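Local coordinates for protein RNase NGR3 (Nicotiana glutinosa, PDB 1VCZ) that probably cleaves RNA as a ribonuclease of the T2 family, and binds guanosine monophosphate in two neighbouring nucleotide sites, at residues D7-Y12 with P47-G52; V14-A19 with D39-G44; S62-S67 with H96-H101; P136-H141 with K202-P207. One frame throughout, in Å; residues are numbered along the deposited sequence.

Contact 1 (D7-Y12 with P47-G52); sequences DFDFFY and PNYENG. With 5GP (guanosine-5'-monophosphate), chain B.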
# COMPACT_ATOMS: atom_id res chain seq x y z
N ASP A 7 -11.13 -19.12 4.51
CA ASP A 7 -11.15 -18.36 5.74
C ASP A 7 -11.46 -16.87 5.63
O ASP A 7 -11.69 -16.24 6.64
CB ASP A 7 -9.81 -18.50 6.48
CG ASP A 7 -9.79 -19.67 7.45
OD1 ASP A 7 -9.85 -20.84 6.99
OD2 ASP A 7 -9.70 -19.42 8.67
N PHE A 8 -11.46 -16.30 4.43
CA PHE A 8 -11.77 -14.88 4.36
C PHE A 8 -12.49 -14.49 3.08
O PHE A 8 -12.68 -15.33 2.19
CB PHE A 8 -10.50 -14.06 4.56
CG PHE A 8 -9.45 -14.31 3.53
CD1 PHE A 8 -9.28 -13.41 2.48
CD2 PHE A 8 -8.60 -15.42 3.62
CE1 PHE A 8 -8.27 -13.60 1.53
CE2 PHE A 8 -7.59 -15.63 2.68
CZ PHE A 8 -7.42 -14.72 1.64
N ASP A 9 -12.87 -13.22 2.96
CA ASP A 9 -13.63 -12.79 1.80
C ASP A 9 -12.89 -12.10 0.67
O ASP A 9 -13.22 -12.33 -0.49
CB ASP A 9 -14.80 -11.91 2.24
CG ASP A 9 -15.71 -12.61 3.24
OD1 ASP A 9 -16.17 -11.95 4.18
OD2 ASP A 9 -15.98 -13.82 3.08
N PHE A 10 -11.94 -11.24 1.00
CA PHE A 10 -11.18 -10.53 -0.03
C PHE A 10 -9.96 -9.92 0.64
O PHE A 10 -9.81 -10.04 1.87
CB PHE A 10 -12.04 -9.40 -0.61
CG PHE A 10 -12.37 -8.31 0.40
CD1 PHE A 10 -11.61 -7.15 0.44
CD2 PHE A 10 -13.41 -8.46 1.31
CE1 PHE A 10 -11.87 -6.14 1.38
CE2 PHE A 10 -13.70 -7.46 2.25
CZ PHE A 10 -12.93 -6.29 2.29
N PHE A 11 -9.08 -9.32 -0.16
CA PHE A 11 -7.91 -8.62 0.37
C PHE A 11 -8.00 -7.14 0.14
O PHE A 11 -8.49 -6.70 -0.90
CB PHE A 11 -6.59 -8.94 -0.39
CG PHE A 11 -6.12 -10.34 -0.27
CD1 PHE A 11 -6.50 -11.30 -1.23
CD2 PHE A 11 -5.20 -10.70 0.71
CE1 PHE A 11 -5.95 -12.57 -1.21
CE2 PHE A 11 -4.65 -11.99 0.72
CZ PHE A 11 -5.03 -12.92 -0.24
N TYR A 12 -7.49 -6.37 1.08
CA TYR A 12 -7.32 -4.97 0.84
C TYR A 12 -5.85 -4.97 0.38
O TYR A 12 -4.99 -5.59 1.02
CB TYR A 12 -7.36 -4.15 2.11
CG TYR A 12 -8.74 -3.68 2.47
CD1 TYR A 12 -9.19 -3.78 3.79
CD2 TYR A 12 -9.57 -3.10 1.52
CE1 TYR A 12 -10.44 -3.32 4.14
CE2 TYR A 12 -10.83 -2.62 1.88
CZ TYR A 12 -11.24 -2.74 3.19
OH TYR A 12 -12.46 -2.23 3.58
N PRO A 47 -5.80 -9.90 4.25
CA PRO A 47 -7.01 -10.71 4.18
C PRO A 47 -8.04 -9.98 5.04
O PRO A 47 -7.71 -9.46 6.11
CB PRO A 47 -6.57 -12.02 4.80
CG PRO A 47 -5.13 -12.11 4.30
CD PRO A 47 -4.62 -10.73 4.56
N ASN A 48 -9.29 -9.95 4.57
CA ASN A 48 -10.35 -9.21 5.27
C ASN A 48 -11.71 -9.91 5.14
O ASN A 48 -11.90 -10.75 4.25
CB ASN A 48 -10.46 -7.81 4.63
CG ASN A 48 -10.69 -6.70 5.64
OD1 ASN A 48 -9.74 -6.19 6.23
ND2 ASN A 48 -11.96 -6.32 5.85
N TYR A 49 -12.65 -9.58 6.03
CA TYR A 49 -14.02 -10.09 5.96
C TYR A 49 -14.94 -8.96 5.49
O TYR A 49 -14.67 -7.78 5.73
CB TYR A 49 -14.50 -10.54 7.34
CG TYR A 49 -13.67 -11.61 7.97
CD1 TYR A 49 -13.27 -11.49 9.30
CD2 TYR A 49 -13.36 -12.78 7.28
CE1 TYR A 49 -12.57 -12.51 9.94
CE2 TYR A 49 -12.66 -13.82 7.90
CZ TYR A 49 -12.27 -13.68 9.24
OH TYR A 49 -11.58 -14.68 9.87
N GLU A 50 -16.05 -9.31 4.85
CA GLU A 50 -16.99 -8.32 4.38
C GLU A 50 -17.69 -7.60 5.53
O GLU A 50 -18.30 -6.54 5.34
CB GLU A 50 -18.02 -8.97 3.43
CG GLU A 50 -17.40 -9.35 2.09
CD GLU A 50 -18.41 -9.79 1.06
OE1 GLU A 50 -19.63 -9.62 1.27
OE2 GLU A 50 -17.97 -10.30 0.01
N ASN A 51 -17.57 -8.15 6.73
CA ASN A 51 -18.18 -7.49 7.87
C ASN A 51 -17.27 -6.43 8.50
O ASN A 51 -17.63 -5.80 9.50
CB ASN A 51 -18.65 -8.52 8.92
CG ASN A 51 -17.51 -9.23 9.62
OD1 ASN A 51 -16.33 -8.84 9.54
ND2 ASN A 51 -17.87 -10.29 10.35
N GLY A 52 -16.10 -6.22 7.90
CA GLY A 52 -15.22 -5.19 8.43
C GLY A 52 -14.15 -5.65 9.40
O GLY A 52 -13.24 -4.88 9.72
P 5GP B . -2.36 1.20 14.18
O1P 5GP B . -1.21 1.45 15.09
O2P 5GP B . -3.67 0.98 14.93
O3P 5GP B . -2.51 2.36 13.13
O5' 5GP B . -2.13 -0.13 13.27
C5' 5GP B . -3.16 -0.62 12.38
C4' 5GP B . -2.83 -1.97 11.75
O4' 5GP B . -4.01 -2.83 12.04
C3' 5GP B . -2.69 -2.05 10.23
O3' 5GP B . -1.38 -1.84 9.76
C2' 5GP B . -3.19 -3.45 9.89
O2' 5GP B . -2.21 -4.48 10.08
C1' 5GP B . -4.34 -3.60 10.84
N9 5GP B . -5.66 -3.18 10.33
C8 5GP B . -6.33 -1.98 10.50
N7 5GP B . -7.33 -1.79 9.69
C5 5GP B . -7.39 -3.01 8.98
C6 5GP B . -8.37 -3.42 8.02
O6 5GP B . -9.34 -2.79 7.63
N1 5GP B . -8.10 -4.73 7.53
C2 5GP B . -7.02 -5.52 7.93
N2 5GP B . -7.01 -6.74 7.36
N3 5GP B . -6.06 -5.13 8.81
C4 5GP B . -6.35 -3.86 9.33
O HOH W 1 -15.72 -10.48 -1.18
O HOH W 2 -17.99 -11.13 6.57
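N48 and F10 lie side by side, CB of the asparagine over one face of the phenylalanine ring at 4.0 Å from its centroid. The amide beyond it divides its work: N48 OD1 accepts N1 of the guanine of one bound GMP at 2.6 Å and, more weakly, N2 of the same base, while N48 ND2 donates to Y49 O (3.1 Å), a bond that fixes the rotation of the amide and leaves its oxygen to the base. N48, P47 and W54, which packs against N48, belong to this nucleotide site. Replacing N48 by alanine removes the amide, which would probably leave guanine N1 and N2 without this acceptor and Y49 O without one of its two donors. F10 CG sits between backbone N and carbonyl carbon (chi1 66°), which swings the ring under the asparagine. On the opposite sheet face P47 is held by two rings, its CB centred over F8 and its CG 3.6 Å from F11 CE2. Behind these groups D9 and F10 both face N48, a classic beta bulge in which N48 O accepts D9 N (3.0 Å) and F10 N (3.3 Å). At the turn Y49-G52, D9 OD1 takes E50 N through its anti lone pair at 2.7 Å. Strand 10-16 lies between strands 41-48 and 171-181, with F10 and Y12 on C179 and F11 on V180.

Contact 2 (V14-A19 with D39-G44); sequences VQQWPA and DFSIHG. With 5GP (guanosine-5'-monophosphate), chain C.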
# COMPACT_ATOMS: atom_id res chain seq x y z
N VAL A 14 -3.03 -2.42 -0.01
CA VAL A 14 -2.71 -1.07 0.42
C VAL A 14 -1.33 -0.56 -0.01
O VAL A 14 -0.30 -1.22 0.21
CB VAL A 14 -2.81 -0.98 1.96
CG1 VAL A 14 -2.78 0.49 2.43
CG2 VAL A 14 -4.11 -1.67 2.42
N GLN A 15 -1.34 0.61 -0.65
CA GLN A 15 -0.10 1.26 -1.07
C GLN A 15 0.03 2.60 -0.37
O GLN A 15 -0.97 3.23 0.01
CB GLN A 15 -0.07 1.49 -2.59
CG GLN A 15 0.06 0.18 -3.36
CD GLN A 15 -0.09 0.36 -4.83
OE1 GLN A 15 0.87 0.71 -5.53
NE2 GLN A 15 -1.31 0.16 -5.33
N GLN A 16 1.26 3.03 -0.15
CA GLN A 16 1.49 4.31 0.51
C GLN A 16 2.31 5.23 -0.40
O GLN A 16 3.03 4.76 -1.28
CB GLN A 16 2.23 4.11 1.85
CG GLN A 16 3.67 3.59 1.75
CD GLN A 16 4.42 3.59 3.09
OE1 GLN A 16 4.14 4.40 3.98
NE2 GLN A 16 5.39 2.69 3.22
N TRP A 17 2.14 6.53 -0.20
CA TRP A 17 2.90 7.53 -0.94
C TRP A 17 4.00 7.92 0.06
O TRP A 17 3.73 8.63 1.03
CB TRP A 17 2.04 8.75 -1.25
CG TRP A 17 2.79 9.80 -2.04
CD1 TRP A 17 3.02 11.10 -1.66
CD2 TRP A 17 3.40 9.63 -3.32
NE1 TRP A 17 3.74 11.75 -2.64
CE2 TRP A 17 3.99 10.88 -3.67
CE3 TRP A 17 3.51 8.56 -4.21
CZ2 TRP A 17 4.69 11.07 -4.87
CZ3 TRP A 17 4.20 8.75 -5.42
CH2 TRP A 17 4.78 10.01 -5.73
N PRO A 18 5.23 7.43 -0.16
CA PRO A 18 6.37 7.71 0.73
C PRO A 18 6.51 9.14 1.19
O PRO A 18 6.66 9.41 2.39
CB PRO A 18 7.58 7.24 -0.10
CG PRO A 18 7.01 6.10 -0.87
CD PRO A 18 5.68 6.68 -1.34
N ALA A 19 6.43 10.08 0.26
CA ALA A 19 6.59 11.48 0.61
C ALA A 19 5.60 11.95 1.67
O ALA A 19 5.92 12.85 2.46
CB ALA A 19 6.50 12.35 -0.63
N ASP A 39 7.58 7.03 -5.88
CA ASP A 39 6.54 6.22 -6.51
C ASP A 39 5.77 5.58 -5.35
O ASP A 39 6.26 5.55 -4.21
CB ASP A 39 7.25 5.15 -7.36
CG ASP A 39 6.30 4.30 -8.19
OD1 ASP A 39 5.09 4.60 -8.28
OD2 ASP A 39 6.79 3.30 -8.78
N PHE A 40 4.58 5.08 -5.65
CA PHE A 40 3.80 4.42 -4.62
C PHE A 40 4.47 3.10 -4.28
O PHE A 40 4.94 2.36 -5.16
CB PHE A 40 2.37 4.16 -5.10
CG PHE A 40 1.53 5.40 -5.17
CD1 PHE A 40 1.54 6.19 -6.31
CD2 PHE A 40 0.77 5.81 -4.06
CE1 PHE A 40 0.81 7.37 -6.36
CE2 PHE A 40 0.04 6.98 -4.11
CZ PHE A 40 0.06 7.77 -5.25
N SER A 41 4.51 2.80 -2.99
CA SER A 41 5.13 1.57 -2.54
C SER A 41 4.11 0.75 -1.76
O SER A 41 3.08 1.27 -1.32
CB SER A 41 6.31 1.88 -1.63
OG SER A 41 5.87 2.50 -0.44
N ILE A 42 4.41 -0.53 -1.58
CA ILE A 42 3.50 -1.41 -0.86
C ILE A 42 3.50 -1.23 0.65
O ILE A 42 4.55 -1.15 1.28
CB ILE A 42 3.86 -2.89 -1.13
CG1 ILE A 42 3.84 -3.16 -2.64
CG2 ILE A 42 2.87 -3.83 -0.43
CD1 ILE A 42 4.65 -4.36 -3.08
N HIS A 43 2.31 -1.16 1.22
CA HIS A 43 2.21 -1.15 2.67
C HIS A 43 1.82 -2.59 3.02
O HIS A 43 2.56 -3.28 3.76
CB HIS A 43 1.13 -0.19 3.19
CG HIS A 43 0.95 -0.26 4.68
ND1 HIS A 43 0.27 0.70 5.40
CD2 HIS A 43 1.38 -1.18 5.59
CE1 HIS A 43 0.29 0.38 6.69
NE2 HIS A 43 0.96 -0.75 6.83
N GLY A 44 0.70 -3.08 2.48
CA GLY A 44 0.33 -4.45 2.79
C GLY A 44 -0.72 -5.11 1.92
O GLY A 44 -1.37 -4.44 1.11
P 5GP C . 0.72 -3.98 9.84
O1P 5GP C . -0.08 -3.70 8.64
O2P 5GP C . 0.05 -3.60 11.15
O3P 5GP C . 1.16 -5.49 9.88
O5' 5GP C . 2.13 -3.17 9.81
C5' 5GP C . 2.17 -1.76 10.09
C4' 5GP C . 3.30 -1.39 11.03
O4' 5GP C . 4.51 -1.44 10.19
C3' 5GP C . 3.29 -0.00 11.64
O3' 5GP C . 2.76 0.02 12.95
C2' 5GP C . 4.74 0.49 11.64
O2' 5GP C . 5.34 0.44 12.96
C1' 5GP C . 5.44 -0.43 10.64
N9 5GP C . 6.12 0.17 9.45
C8 5GP C . 7.43 0.05 9.06
N7 5GP C . 7.77 0.78 8.02
C5 5GP C . 6.55 1.36 7.63
C6 5GP C . 6.29 2.22 6.50
O6 5GP C . 7.06 2.54 5.62
N1 5GP C . 4.93 2.69 6.49
C2 5GP C . 3.95 2.26 7.39
N2 5GP C . 2.72 2.79 7.16
N3 5GP C . 4.18 1.39 8.42
C4 5GP C . 5.52 1.00 8.49
O HOH W 3 6.59 0.64 1.09
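Two successive backbone N-H groups, of H43 and G44, converge on V14 O at 2.8 and 3.1 Å, both from the same face of its carbonyl plane. This classic beta bulge shifts the antiparallel register by one residue between V14 and Q15; beyond it Q16 and S41 form a regular hydrogen-bonded pair. The W17 and F40 side chains run at about a right angle, their ring planes 47° apart, with W17 CE3 over the centre of the phenylalanine ring and 3.7 Å from F40 CE1. With F40 cut back to alanine, W17 CE3 would probably lose the ring face it rests on, and a gap is likely to open beside L125 and L129. On the nucleotide side, Q16 NE2 donates to O6 of the second guanine at 2.9 Å, almost straight (176°), and OE1 accepts N1 at 3.1 Å. H43, its ND1 hydrogen-bonded to Q175 OE1, lays one ring face under guanine N2. Q16 places this bulged strand pair in a base-binding site, and H43, probably an active-site residue, is consistent with its lining the catalytic cleft of the RNase T2 fold.

Contact 3 (S62-S67 with H96-H101); sequences SSLDES and HEWLKH. With 5GP (guanosine-5'-monophosphate), chain C; 5GP (guanosine-5'-monophosphate), chain B.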
# COMPACT_ATOMS: atom_id res chain seq x y z
N SER A 62 4.84 -19.59 12.35
CA SER A 62 5.48 -19.37 11.06
C SER A 62 6.25 -18.06 10.95
O SER A 62 5.66 -16.98 10.91
CB SER A 62 4.46 -19.42 9.93
OG SER A 62 5.08 -19.06 8.70
N SER A 63 7.57 -18.17 10.87
CA SER A 63 8.44 -17.02 10.74
C SER A 63 8.78 -16.85 9.27
O SER A 63 8.63 -17.79 8.48
CB SER A 63 9.73 -17.26 11.53
OG SER A 63 10.42 -18.39 11.01
N LEU A 64 9.24 -15.67 8.90
CA LEU A 64 9.60 -15.37 7.53
C LEU A 64 10.94 -15.98 7.12
O LEU A 64 11.97 -15.67 7.72
CB LEU A 64 9.68 -13.86 7.32
CG LEU A 64 10.14 -13.48 5.91
CD1 LEU A 64 9.03 -13.80 4.92
CD2 LEU A 64 10.51 -12.02 5.86
N ASP A 65 10.92 -16.83 6.10
CA ASP A 65 12.15 -17.45 5.60
C ASP A 65 12.60 -16.75 4.32
O ASP A 65 12.04 -16.95 3.24
CB ASP A 65 11.96 -18.94 5.33
CG ASP A 65 13.11 -19.54 4.53
OD1 ASP A 65 14.24 -19.04 4.67
OD2 ASP A 65 12.88 -20.49 3.76
N GLU A 66 13.64 -15.93 4.47
CA GLU A 66 14.20 -15.16 3.37
C GLU A 66 14.73 -15.93 2.18
O GLU A 66 14.76 -15.39 1.08
CB GLU A 66 15.29 -14.26 3.90
CG GLU A 66 14.83 -13.40 5.04
CD GLU A 66 15.99 -12.74 5.75
OE1 GLU A 66 16.75 -12.03 5.07
OE2 GLU A 66 16.12 -12.95 6.97
N SER A 67 15.16 -17.17 2.39
CA SER A 67 15.68 -17.95 1.26
C SER A 67 14.56 -18.17 0.24
O SER A 67 14.81 -18.22 -0.96
CB SER A 67 16.24 -19.31 1.73
OG SER A 67 15.22 -20.18 2.23
N HIS A 96 6.95 -8.91 9.80
CA HIS A 96 5.75 -8.54 10.51
C HIS A 96 4.50 -8.68 9.62
O HIS A 96 3.49 -9.23 10.05
CB HIS A 96 5.87 -7.10 11.02
CG HIS A 96 4.59 -6.56 11.58
ND1 HIS A 96 3.93 -7.16 12.64
CD2 HIS A 96 3.84 -5.49 11.23
CE1 HIS A 96 2.83 -6.47 12.91
NE2 HIS A 96 2.75 -5.46 12.07
N GLU A 97 4.56 -8.20 8.38
CA GLU A 97 3.43 -8.31 7.45
C GLU A 97 3.11 -9.78 7.15
O GLU A 97 1.93 -10.17 7.08
CB GLU A 97 3.73 -7.57 6.16
CG GLU A 97 3.74 -6.07 6.32
CD GLU A 97 2.40 -5.54 6.81
OE1 GLU A 97 2.41 -4.71 7.73
OE2 GLU A 97 1.34 -5.92 6.27
N TRP A 98 4.15 -10.58 6.96
CA TRP A 98 3.96 -12.00 6.72
C TRP A 98 3.26 -12.66 7.90
O TRP A 98 2.23 -13.32 7.75
CB TRP A 98 5.30 -12.71 6.47
CG TRP A 98 5.14 -14.22 6.53
CD1 TRP A 98 5.61 -15.07 7.49
CD2 TRP A 98 4.36 -15.03 5.63
NE1 TRP A 98 5.16 -16.36 7.25
CE2 TRP A 98 4.39 -16.36 6.11
CE3 TRP A 98 3.63 -14.75 4.46
CZ2 TRP A 98 3.72 -17.40 5.46
CZ3 TRP A 98 2.96 -15.79 3.82
CH2 TRP A 98 3.02 -17.10 4.32
N LEU A 99 3.79 -12.47 9.11
CA LEU A 99 3.18 -13.10 10.27
C LEU A 99 1.76 -12.67 10.58
O LEU A 99 0.88 -13.51 10.80
CB LEU A 99 4.05 -12.87 11.51
CG LEU A 99 5.25 -13.80 11.71
CD1 LEU A 99 6.40 -13.05 12.42
CD2 LEU A 99 4.80 -15.02 12.53
N LYS A 100 1.53 -11.36 10.54
CA LYS A 100 0.25 -10.77 10.86
C LYS A 100 -0.84 -10.99 9.83
O LYS A 100 -1.96 -11.34 10.18
CB LYS A 100 0.38 -9.26 11.10
CG LYS A 100 -0.91 -8.62 11.58
CD LYS A 100 -0.74 -7.16 11.94
CE LYS A 100 -2.06 -6.61 12.48
NZ LYS A 100 -1.98 -5.18 12.85
N HIS A 101 -0.47 -10.83 8.56
CA HIS A 101 -1.42 -10.96 7.46
C HIS A 101 -1.17 -12.13 6.50
O HIS A 101 -2.10 -12.84 6.12
CB HIS A 101 -1.44 -9.66 6.66
CG HIS A 101 -1.82 -8.45 7.47
ND1 HIS A 101 -3.11 -8.22 7.89
CD2 HIS A 101 -1.09 -7.38 7.87
CE1 HIS A 101 -3.17 -7.06 8.52
NE2 HIS A 101 -1.96 -6.52 8.52
P 5GP C . 0.72 -3.98 9.84
O1P 5GP C . -0.08 -3.70 8.64
O2P 5GP C . 0.05 -3.60 11.15
O3P 5GP C . 1.16 -5.49 9.88
O5' 5GP C . 2.13 -3.17 9.81
C5' 5GP C . 2.17 -1.76 10.09
C4' 5GP C . 3.30 -1.39 11.03
O4' 5GP C . 4.51 -1.44 10.19
C3' 5GP C . 3.29 -0.00 11.64
O3' 5GP C . 2.76 0.02 12.95
C2' 5GP C . 4.74 0.49 11.64
O2' 5GP C . 5.34 0.44 12.96
C1' 5GP C . 5.44 -0.43 10.64
N9 5GP C . 6.12 0.17 9.45
C8 5GP C . 7.43 0.05 9.06
N7 5GP C . 7.77 0.78 8.02
C5 5GP C . 6.55 1.36 7.63
C6 5GP C . 6.29 2.22 6.50
O6 5GP C . 7.06 2.54 5.62
N1 5GP C . 4.93 2.69 6.49
C2 5GP C . 3.95 2.26 7.39
N2 5GP C . 2.72 2.79 7.16
N3 5GP C . 4.18 1.39 8.42
C4 5GP C . 5.52 1.00 8.49
P 5GP B . -2.36 1.20 14.18
O1P 5GP B . -1.21 1.45 15.09
O2P 5GP B . -3.67 0.98 14.93
O3P 5GP B . -2.51 2.36 13.13
O5' 5GP B . -2.13 -0.13 13.27
C5' 5GP B . -3.16 -0.62 12.38
C4' 5GP B . -2.83 -1.97 11.75
O4' 5GP B . -4.01 -2.83 12.04
C3' 5GP B . -2.69 -2.05 10.23
O3' 5GP B . -1.38 -1.84 9.76
C2' 5GP B . -3.19 -3.45 9.89
O2' 5GP B . -2.21 -4.48 10.08
C1' 5GP B . -4.34 -3.60 10.84
N9 5GP B . -5.66 -3.18 10.33
C8 5GP B . -6.33 -1.98 10.50
N7 5GP B . -7.33 -1.79 9.69
C5 5GP B . -7.39 -3.01 8.98
C6 5GP B . -8.37 -3.42 8.02
O6 5GP B . -9.34 -2.79 7.63
N1 5GP B . -8.10 -4.73 7.53
C2 5GP B . -7.02 -5.52 7.93
N2 5GP B . -7.01 -6.74 7.36
N3 5GP B . -6.06 -5.13 8.81
C4 5GP B . -6.35 -3.86 9.33
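An irregular chain, S62-S67, runs past helix 91-102 with its backbone at a distance: the closest CA atoms, those of S63 and L99 and of L64 and W98, are both 6.6 Å apart. The helix widens into a pi-type turn at 98-101. Side chains bridge the gap. W98 has CG anti to its N (chi1 168°), directing the indole at the loop, where NE1 donates to S62 OG at 3.1 Å, nearly in the ring plane and fairly straight (159°). L64 CD1 reaches W98 CB at 4.2 Å, and L64 also packs on F113 of helix 109-123. The other side of the helix serves the nucleotides. K100, fully extended, brings NZ to O2P of one GMP (3.1 Å) and to O2' of the other (2.9 Å). H101 NE2 donates to that same O2' at 2.6 Å; K100 CG lies over one face of the H101 ring, with which the W46 ring stacks. H96 NE2 comes within 2.7 Å of phosphate O3P. With E97 and H101 as predicted active-site residues, this is the helix that carries the HExxKH sequence of the RNase T2 active site, whose W98 is tied to the surface loop through S62.

Contact 4 (P136-H141 with K202-P207); sequences PRNGEH and KIEFPP
P136 and F205 lie side by side and point the same way, the proline CG over one face of the phenylalanine ring, 4.0 Å from its centroid and offset toward the rim. F205 has CG anti to its backbone N (chi1 -177°), which places the ring beneath the proline; W17 meets the same ring obliquely, and L126 and L129 of helix 125-131 also touch it. P207 approaches next to this pair, its CG 4.0 Å from P136 CB and its CD 3.4 Å from N138 OD1, the N138 side chain crossing it obliquely. The contact is a partly buried turn laid along strand 202-205: the loop from helix 125-131 to helix 144-155 rounds a corner at 138-140, with E140 at the centre of an inverse gamma turn. E204, extended, stretches across that corner and takes G139 N on the anti lone pair of OE2 at 2.8 Å. R137 N donates to F205 O at 2.9 Å, and one water collects R137 O, G139 O and F205 N, satisfying three backbone groups at once. On the outer side the R137 guanidinium lies over the face of the H141 ring, R137 CZ 3.7 Å above its plane. E140 sets its CB against K202 O, while E140 OE2 accepts H171 N.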
# COMPACT_ATOMS: atom_id res chain seq x y z
N PRO A 136 3.29 14.97 -8.77
CA PRO A 136 3.72 15.56 -7.50
C PRO A 136 4.11 17.04 -7.57
O PRO A 136 4.74 17.48 -8.54
CB PRO A 136 4.89 14.67 -7.09
CG PRO A 136 4.57 13.37 -7.71
CD PRO A 136 4.08 13.77 -9.08
N ARG A 137 3.71 17.78 -6.55
CA ARG A 137 3.99 19.22 -6.42
C ARG A 137 3.46 19.62 -5.05
O ARG A 137 2.63 18.92 -4.49
CB ARG A 137 3.31 20.02 -7.54
CG ARG A 137 1.78 19.98 -7.58
CD ARG A 137 1.22 20.60 -8.87
NE ARG A 137 1.43 22.06 -8.94
CZ ARG A 137 1.25 22.79 -10.04
NH1 ARG A 137 0.84 22.23 -11.17
NH2 ARG A 137 1.46 24.10 -10.01
N ASN A 138 3.93 20.74 -4.50
CA ASN A 138 3.43 21.14 -3.18
C ASN A 138 2.07 21.88 -3.20
O ASN A 138 1.68 22.43 -4.23
CB ASN A 138 4.49 21.98 -2.44
CG ASN A 138 5.68 21.13 -1.95
OD1 ASN A 138 6.52 20.70 -2.73
ND2 ASN A 138 5.72 20.87 -0.64
N GLY A 139 1.36 21.84 -2.07
CA GLY A 139 0.06 22.49 -1.96
C GLY A 139 -1.14 21.64 -2.38
O GLY A 139 -0.99 20.71 -3.18
N GLU A 140 -2.33 21.96 -1.85
CA GLU A 140 -3.54 21.20 -2.19
C GLU A 140 -4.05 21.64 -3.56
O GLU A 140 -5.05 22.35 -3.68
CB GLU A 140 -4.62 21.42 -1.12
CG GLU A 140 -4.13 21.21 0.32
CD GLU A 140 -5.23 21.41 1.36
OE1 GLU A 140 -6.13 22.24 1.12
OE2 GLU A 140 -5.20 20.75 2.42
N HIS A 141 -3.35 21.18 -4.59
CA HIS A 141 -3.61 21.52 -5.98
C HIS A 141 -4.60 20.60 -6.70
O HIS A 141 -5.14 20.98 -7.75
CB HIS A 141 -2.26 21.49 -6.73
CG HIS A 141 -2.33 21.91 -8.18
ND1 HIS A 141 -2.42 23.23 -8.57
CD2 HIS A 141 -2.33 21.18 -9.32
CE1 HIS A 141 -2.47 23.30 -9.89
NE2 HIS A 141 -2.42 22.07 -10.37
N LYS A 202 -10.02 19.01 -1.94
CA LYS A 202 -8.75 19.41 -2.57
C LYS A 202 -7.59 18.89 -1.72
O LYS A 202 -7.51 19.17 -0.53
CB LYS A 202 -8.64 20.94 -2.66
CG LYS A 202 -9.63 21.59 -3.61
CD LYS A 202 -9.38 21.15 -5.04
CE LYS A 202 -9.35 22.33 -6.01
NZ LYS A 202 -8.08 23.11 -5.91
N ILE A 203 -6.68 18.14 -2.33
CA ILE A 203 -5.57 17.60 -1.55
C ILE A 203 -4.22 17.73 -2.25
O ILE A 203 -4.14 18.00 -3.45
CB ILE A 203 -5.78 16.12 -1.18
CG1 ILE A 203 -5.92 15.27 -2.44
CG2 ILE A 203 -7.00 15.98 -0.26
CD1 ILE A 203 -6.01 13.77 -2.13
N GLU A 204 -3.17 17.51 -1.47
CA GLU A 204 -1.79 17.60 -1.94
C GLU A 204 -1.24 16.22 -2.32
O GLU A 204 -1.61 15.21 -1.71
CB GLU A 204 -0.95 18.19 -0.82
CG GLU A 204 0.53 18.37 -1.12
CD GLU A 204 1.25 18.90 0.09
OE1 GLU A 204 1.47 18.13 1.05
OE2 GLU A 204 1.57 20.12 0.11
N PHE A 205 -0.37 16.21 -3.33
CA PHE A 205 0.31 15.02 -3.84
C PHE A 205 1.76 15.53 -3.80
O PHE A 205 2.32 15.94 -4.82
CB PHE A 205 -0.16 14.76 -5.28
CG PHE A 205 0.41 13.52 -5.92
CD1 PHE A 205 0.87 12.45 -5.15
CD2 PHE A 205 0.44 13.41 -7.30
CE1 PHE A 205 1.35 11.30 -5.76
CE2 PHE A 205 0.92 12.25 -7.93
CZ PHE A 205 1.38 11.19 -7.15
N PRO A 206 2.36 15.55 -2.60
CA PRO A 206 3.72 16.04 -2.36
C PRO A 206 4.93 15.32 -2.94
O PRO A 206 4.95 14.10 -3.09
CB PRO A 206 3.80 16.08 -0.85
CG PRO A 206 3.01 14.87 -0.46
CD PRO A 206 1.79 15.03 -1.34
N PRO A 207 5.95 16.11 -3.31
CA PRO A 207 7.19 15.56 -3.86
C PRO A 207 8.00 15.22 -2.60
O PRO A 207 7.61 15.59 -1.49
CB PRO A 207 7.80 16.73 -4.62
CG PRO A 207 6.62 17.57 -4.98
CD PRO A 207 5.77 17.51 -3.73
O HOH W 4 -0.02 18.62 -4.68

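Overall arrangement
Contacts 1 and 2 are buried and share strands 10-16 and 41-48, each with a classic bulge, their centres about 21 Å apart; each offers an amide side chain to a different guanine. Contact 3 is a surface contact with one direct hydrogen bond between its segments, yet its helix supplies charged and imidazole groups to the phosphate and ribose between the two bases. It touches contact 1 through P47 against H101 and contact 2 through H43 and G44 against E97. Contact 4, partly buried, lies far from contacts 1 and 3, on the other side of the chain's centre. Rich in prolines, it holds no nucleotide and joins contact 2 through W17, which meets F205 and P206.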